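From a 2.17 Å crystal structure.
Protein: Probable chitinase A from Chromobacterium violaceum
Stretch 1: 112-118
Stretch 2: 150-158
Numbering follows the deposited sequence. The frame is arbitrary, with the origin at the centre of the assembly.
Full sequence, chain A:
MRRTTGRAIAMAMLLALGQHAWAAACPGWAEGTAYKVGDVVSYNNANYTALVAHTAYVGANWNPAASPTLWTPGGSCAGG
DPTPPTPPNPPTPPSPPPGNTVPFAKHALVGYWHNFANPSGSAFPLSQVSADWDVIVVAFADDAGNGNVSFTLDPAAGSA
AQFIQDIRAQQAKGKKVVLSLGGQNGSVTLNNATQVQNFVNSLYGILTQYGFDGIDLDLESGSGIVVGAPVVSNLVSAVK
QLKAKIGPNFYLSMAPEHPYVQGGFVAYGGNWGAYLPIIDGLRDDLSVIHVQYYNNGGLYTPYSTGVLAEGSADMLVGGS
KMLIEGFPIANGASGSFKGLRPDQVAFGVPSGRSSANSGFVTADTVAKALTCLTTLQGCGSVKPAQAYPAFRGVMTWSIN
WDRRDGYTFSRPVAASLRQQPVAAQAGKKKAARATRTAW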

ATOM      1  N   TYR A 112      -4.210   0.511   2.105  1.00 20.09           N
ATOM      2  CA  TYR A 112      -4.491   1.940   2.140  1.00 22.66           C
ATOM      3  C   TYR A 112      -5.957   2.213   2.455  1.00 25.53           C
ATOM      4  O   TYR A 112      -6.856   1.620   1.860  1.00 23.57           O
ATOM      5  CB  TYR A 112      -4.116   2.600   0.811  1.00 18.68           C
ATOM      6  CG  TYR A 112      -2.627   2.708   0.578  1.00 19.56           C
ATOM      7  CD1 TYR A 112      -1.891   1.617   0.129  1.00 20.48           C
ATOM      8  CD2 TYR A 112      -1.955   3.901   0.823  1.00 18.92           C
ATOM      9  CE1 TYR A 112      -0.525   1.711  -0.076  1.00 23.21           C
ATOM     10  CE2 TYR A 112      -0.590   4.008   0.616  1.00 19.73           C
ATOM     11  CZ  TYR A 112       0.119   2.910   0.171  1.00 22.95           C
ATOM     12  OH  TYR A 112       1.474   3.016  -0.033  1.00 22.36           O
ATOM     13  N   TRP A 113      -6.175   3.125   3.397  1.00 23.04           N
ATOM     14  CA  TRP A 113      -7.504   3.547   3.815  1.00 21.80           C
ATOM     15  C   TRP A 113      -7.820   4.905   3.180  1.00 22.71           C
ATOM     16  O   TRP A 113      -7.089   5.874   3.387  1.00 24.44           O
ATOM     17  CB  TRP A 113      -7.558   3.606   5.349  1.00 19.55           C
ATOM     18  CG  TRP A 113      -8.823   4.135   5.965  1.00 23.30           C
ATOM     19  CD1 TRP A 113      -9.943   3.422   6.281  1.00 24.62           C
ATOM     20  CD2 TRP A 113      -9.072   5.482   6.387  1.00 23.03           C
ATOM     21  NE1 TRP A 113     -10.882   4.247   6.859  1.00 24.97           N
ATOM     22  CE2 TRP A 113     -10.371   5.517   6.934  1.00 22.17           C
ATOM     23  CE3 TRP A 113      -8.326   6.664   6.348  1.00 27.46           C
ATOM     24  CZ2 TRP A 113     -10.941   6.686   7.437  1.00 23.77           C
ATOM     25  CZ3 TRP A 113      -8.894   7.829   6.848  1.00 31.54           C
ATOM     26  CH2 TRP A 113     -10.189   7.829   7.385  1.00 26.31           C
ATOM     27  N   HIS A 114      -8.890   4.968   2.387  1.00 24.68           N
ATOM     28  CA  HIS A 114      -9.250   6.200   1.674  1.00 24.68           C
ATOM     29  C   HIS A 114      -9.700   7.310   2.618  1.00 23.07           C
ATOM     30  O   HIS A 114     -10.757   7.204   3.240  1.00 24.44           O
ATOM     31  CB  HIS A 114     -10.378   5.956   0.662  1.00 20.67           C
ATOM     32  CG  HIS A 114     -10.049   4.967  -0.414  1.00 24.02           C
ATOM     33  ND1 HIS A 114     -10.914   4.695  -1.452  1.00 21.31           N
ATOM     34  CD2 HIS A 114      -8.963   4.183  -0.614  1.00 27.61           C
ATOM     35  CE1 HIS A 114     -10.374   3.788  -2.246  1.00 25.58           C
ATOM     36  NE2 HIS A 114      -9.191   3.461  -1.761  1.00 23.98           N
ATOM     37  N   ASN A 115      -8.920   8.382   2.702  1.00 18.04           N
ATOM     38  CA  ASN A 115      -9.361   9.581   3.408  1.00 19.57           C
ATOM     39  C   ASN A 115     -10.124  10.483   2.437  1.00 23.48           C
ATOM     40  O   ASN A 115      -9.904  11.693   2.377  1.00 23.16           O
ATOM     41  CB  ASN A 115      -8.170  10.322   4.022  1.00 18.15           C
ATOM     42  CG  ASN A 115      -8.589  11.516   4.863  1.00 25.66           C
ATOM     43  OD1 ASN A 115      -9.548  11.446   5.630  1.00 24.64           O
ATOM     44  ND2 ASN A 115      -7.885  12.629   4.698  1.00 25.91           N
ATOM     45  N   PHE A 116     -11.016   9.867   1.665  1.00 25.65           N
ATOM     46  CA  PHE A 116     -11.750  10.562   0.614  1.00 26.82           C
ATOM     47  C   PHE A 116     -12.844   9.667   0.042  1.00 29.87           C
ATOM     48  O   PHE A 116     -12.910   8.477   0.358  1.00 23.47           O
ATOM     49  CB  PHE A 116     -10.802  11.015  -0.507  1.00 24.44           C
ATOM     50  CG  PHE A 116      -9.983   9.900  -1.110  1.00 24.08           C
ATOM     51  CD1 PHE A 116      -8.751   9.551  -0.568  1.00 20.43           C
ATOM     52  CD2 PHE A 116     -10.437   9.211  -2.225  1.00 24.46           C
ATOM     53  CE1 PHE A 116      -7.990   8.530  -1.124  1.00 22.35           C
ATOM     54  CE2 PHE A 116      -9.682   8.187  -2.784  1.00 23.45           C
ATOM     55  CZ  PHE A 116      -8.457   7.848  -2.234  1.00 23.18           C
ATOM     56  N   ALA A 117     -13.699  10.249  -0.795  1.00 26.39           N
ATOM     57  CA  ALA A 117     -14.708   9.483  -1.519  1.00 23.78           C
ATOM     58  C   ALA A 117     -14.259   9.267  -2.957  1.00 23.81           C
ATOM     59  O   ALA A 117     -13.626  10.137  -3.552  1.00 25.86           O
ATOM     60  CB  ALA A 117     -16.064  10.199  -1.481  1.00 21.29           C
ATOM     61  N   ASN A 118     -14.585   8.104  -3.514  1.00 22.68           N
ATOM     62  CA  ASN A 118     -14.229   7.792  -4.893  1.00 22.21           C
ATOM     63  C   ASN A 118     -15.189   6.693  -5.390  1.00 25.48           C
ATOM     64  O   ASN A 118     -16.142   6.374  -4.678  1.00 25.69           O
ATOM     65  CB  ASN A 118     -12.733   7.433  -4.982  1.00 22.89           C
ATOM     66  CG  ASN A 118     -12.439   5.970  -4.715  1.00 23.97           C
ATOM     67  OD1 ASN A 118     -13.197   5.268  -4.046  1.00 26.97           O
ATOM     68  ND2 ASN A 118     -11.305   5.509  -5.225  1.00 22.66           N
ATOM     69  N   SER A 150      -0.026  19.232   5.151  1.00 30.35           N
ATOM     70  CA  SER A 150      -1.173  19.307   6.043  1.00 30.07           C
ATOM     71  C   SER A 150      -1.998  18.026   5.986  1.00 31.39           C
ATOM     72  O   SER A 150      -1.828  17.206   5.085  1.00 26.61           O
ATOM     73  CB  SER A 150      -2.046  20.514   5.697  1.00 33.91           C
ATOM     74  OG  SER A 150      -2.549  20.406   4.379  1.00 38.26           O
ATOM     75  N   PHE A 151      -2.885  17.861   6.961  1.00 33.40           N
ATOM     76  CA  PHE A 151      -3.813  16.738   6.970  1.00 30.93           C
ATOM     77  C   PHE A 151      -5.194  17.188   7.413  1.00 32.52           C
ATOM     78  O   PHE A 151      -5.335  17.874   8.425  1.00 29.17           O
ATOM     79  CB  PHE A 151      -3.320  15.618   7.888  1.00 28.26           C
ATOM     80  CG  PHE A 151      -4.298  14.489   8.032  1.00 29.60           C
ATOM     81  CD1 PHE A 151      -4.479  13.575   7.002  1.00 28.89           C
ATOM     82  CD2 PHE A 151      -5.047  14.346   9.188  1.00 31.66           C
ATOM     83  CE1 PHE A 151      -5.385  12.535   7.123  1.00 30.73           C
ATOM     84  CE2 PHE A 151      -5.955  13.311   9.319  1.00 32.40           C
ATOM     85  CZ  PHE A 151      -6.125  12.402   8.281  1.00 32.27           C
ATOM     86  N   THR A 152      -6.210  16.797   6.653  1.00 31.64           N
ATOM     87  CA  THR A 152      -7.588  17.099   7.008  1.00 34.28           C
ATOM     88  C   THR A 152      -8.454  15.854   6.851  1.00 34.07           C
ATOM     89  O   THR A 152      -8.501  15.247   5.781  1.00 34.62           O
ATOM     90  CB  THR A 152      -8.161  18.233   6.149  1.00 35.88           C
ATOM     91  OG1 THR A 152      -7.237  19.328   6.126  1.00 41.40           O
ATOM     92  CG2 THR A 152      -9.492  18.703   6.714  1.00 34.33           C
ATOM     93  N   LEU A 153      -9.135  15.477   7.927  1.00 33.07           N
ATOM     94  CA  LEU A 153      -9.938  14.263   7.941  1.00 31.65           C
ATOM     95  C   LEU A 153     -11.220  14.407   7.130  1.00 31.65           C
ATOM     96  O   LEU A 153     -11.906  15.424   7.215  1.00 28.42           O
ATOM     97  CB  LEU A 153     -10.283  13.885   9.379  1.00 31.96           C
ATOM     98  CG  LEU A 153     -11.114  12.618   9.567  1.00 31.88           C
ATOM     99  CD1 LEU A 153     -10.291  11.385   9.231  1.00 26.11           C
ATOM    100  CD2 LEU A 153     -11.648  12.549  10.983  1.00 33.88           C
ATOM    101  N   ASP A 154     -11.537  13.382   6.343  1.00 27.73           N
ATOM    102  CA  ASP A 154     -12.835  13.306   5.683  1.00 30.77           C
ATOM    103  C   ASP A 154     -13.896  13.110   6.762  1.00 32.30           C
ATOM    104  O   ASP A 154     -13.825  12.153   7.532  1.00 33.10           O
ATOM    105  CB  ASP A 154     -12.862  12.164   4.657  1.00 31.41           C
ATOM    106  CG  ASP A 154     -14.125  12.162   3.802  1.00 33.14           C
ATOM    107  OD1 ASP A 154     -15.239  12.234   4.358  1.00 35.52           O
ATOM    108  OD2 ASP A 154     -14.003  12.084   2.563  1.00 36.62           O
ATOM    109  N   PRO A 155     -14.883  14.017   6.822  1.00 36.27           N
ATOM    110  CA  PRO A 155     -15.902  13.998   7.880  1.00 38.14           C
ATOM    111  C   PRO A 155     -16.708  12.699   7.936  1.00 34.09           C
ATOM    112  O   PRO A 155     -17.250  12.371   8.989  1.00 36.75           O
ATOM    113  CB  PRO A 155     -16.807  15.186   7.523  1.00 39.35           C
ATOM    114  CG  PRO A 155     -16.546  15.449   6.075  1.00 42.09           C
ATOM    115  CD  PRO A 155     -15.100  15.119   5.871  1.00 38.27           C
ATOM    116  N   ALA A 156     -16.777  11.970   6.828  1.00 31.55           N
ATOM    117  CA  ALA A 156     -17.479  10.690   6.810  1.00 32.88           C
ATOM    118  C   ALA A 156     -16.806   9.663   7.727  1.00 37.37           C
ATOM    119  O   ALA A 156     -17.417   8.662   8.103  1.00 39.89           O
ATOM    120  CB  ALA A 156     -17.564  10.156   5.391  1.00 29.95           C
ATOM    121  N   ALA A 157     -15.549   9.912   8.083  1.00 34.72           N
ATOM    122  CA  ALA A 157     -14.827   9.042   9.008  1.00 34.91           C
ATOM    123  C   ALA A 157     -15.179   9.367  10.456  1.00 36.30           C
ATOM    124  O   ALA A 157     -14.758   8.669  11.379  1.00 37.86           O
ATOM    125  CB  ALA A 157     -13.328   9.162   8.793  1.00 33.67           C
ATOM    126  N   GLY A 158     -15.954  10.430  10.648  1.00 33.57           N
ATOM    127  CA  GLY A 158     -16.309  10.891  11.977  1.00 33.87           C
ATOM    128  C   GLY A 158     -15.541  12.144  12.343  1.00 38.25           C
ATOM    129  O   GLY A 158     -14.884  12.746  11.495  1.00 42.01           O
TER

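A carboxamide side chain carries a donor and an acceptor a short distance apart, much as a peptide group does, and can therefore bind a stretch of main chain that forms no sheet with its own. The contact between residues 112-118 and 150-158 of this probable chitinase is a compact example. The first stretch enters as the end of a strand, 112-114, and continues as loop from N115 onward. The second is loop until it tightens into a 3-10 turn at 155-157, where A157 N donates to D154 O and G158 N to P155 O, both at 2.9 Å. G158 follows with a phi of 105° and a psi of -170°, at which a CB would be jammed against the carbonyl oxygen of A157; glycine suits the position for that reason. The backbones approach at N115 and D154, whose CA atoms lie 5.6 Å apart, and the two stretches together bury 274 Å².

N115 is the centre of the contact. Its CA-to-CB bond points sideways, but with chi1 at t the amide end comes nearer to the second stretch. There N115 ND2 donates to T152 O at 2.9 Å, while N115 OD1 accepts from D154 N, also at 2.9 Å. Both bonds are nearly straight, with angles at hydrogen of 166° and 169°. One side chain thus satisfies a carbonyl and an amide two residues apart, spanning L153, whose CA lies 3.7 Å from N115 OD1. Asparagine fits because it offers both polarities on one short, flat group. The ring of F151 adds packing, with CE1 3.5 Å from N115 ND2.

Beside this polar clamp lies an apolar patch. W113, buried and also in the t rotamer, extends its six-membered ring until CH2 reaches A157 CB at 3.7 Å and L153 CD1 at 4.0 Å. Both methyl carbons meet the indole at its edge, near the ring plane. The small side chain of A157, pointing toward the first stretch, lets the 3-10 turn come close to the indole, whose NE1 is hydrogen-bonded elsewhere in the structure.

D154 does a different job with its side chain than with its backbone. Its CA-to-CB bond points toward the first stretch, and D154 OD2 lies 3.3 Å from F116 CA, a packing contact. D154 OD1 accepts from A156 N at 2.9 Å, tying the carboxylate to the start of the turn. F116 itself directs its CA-to-CB bond away, so its backbone rather than its ring meets the aspartate.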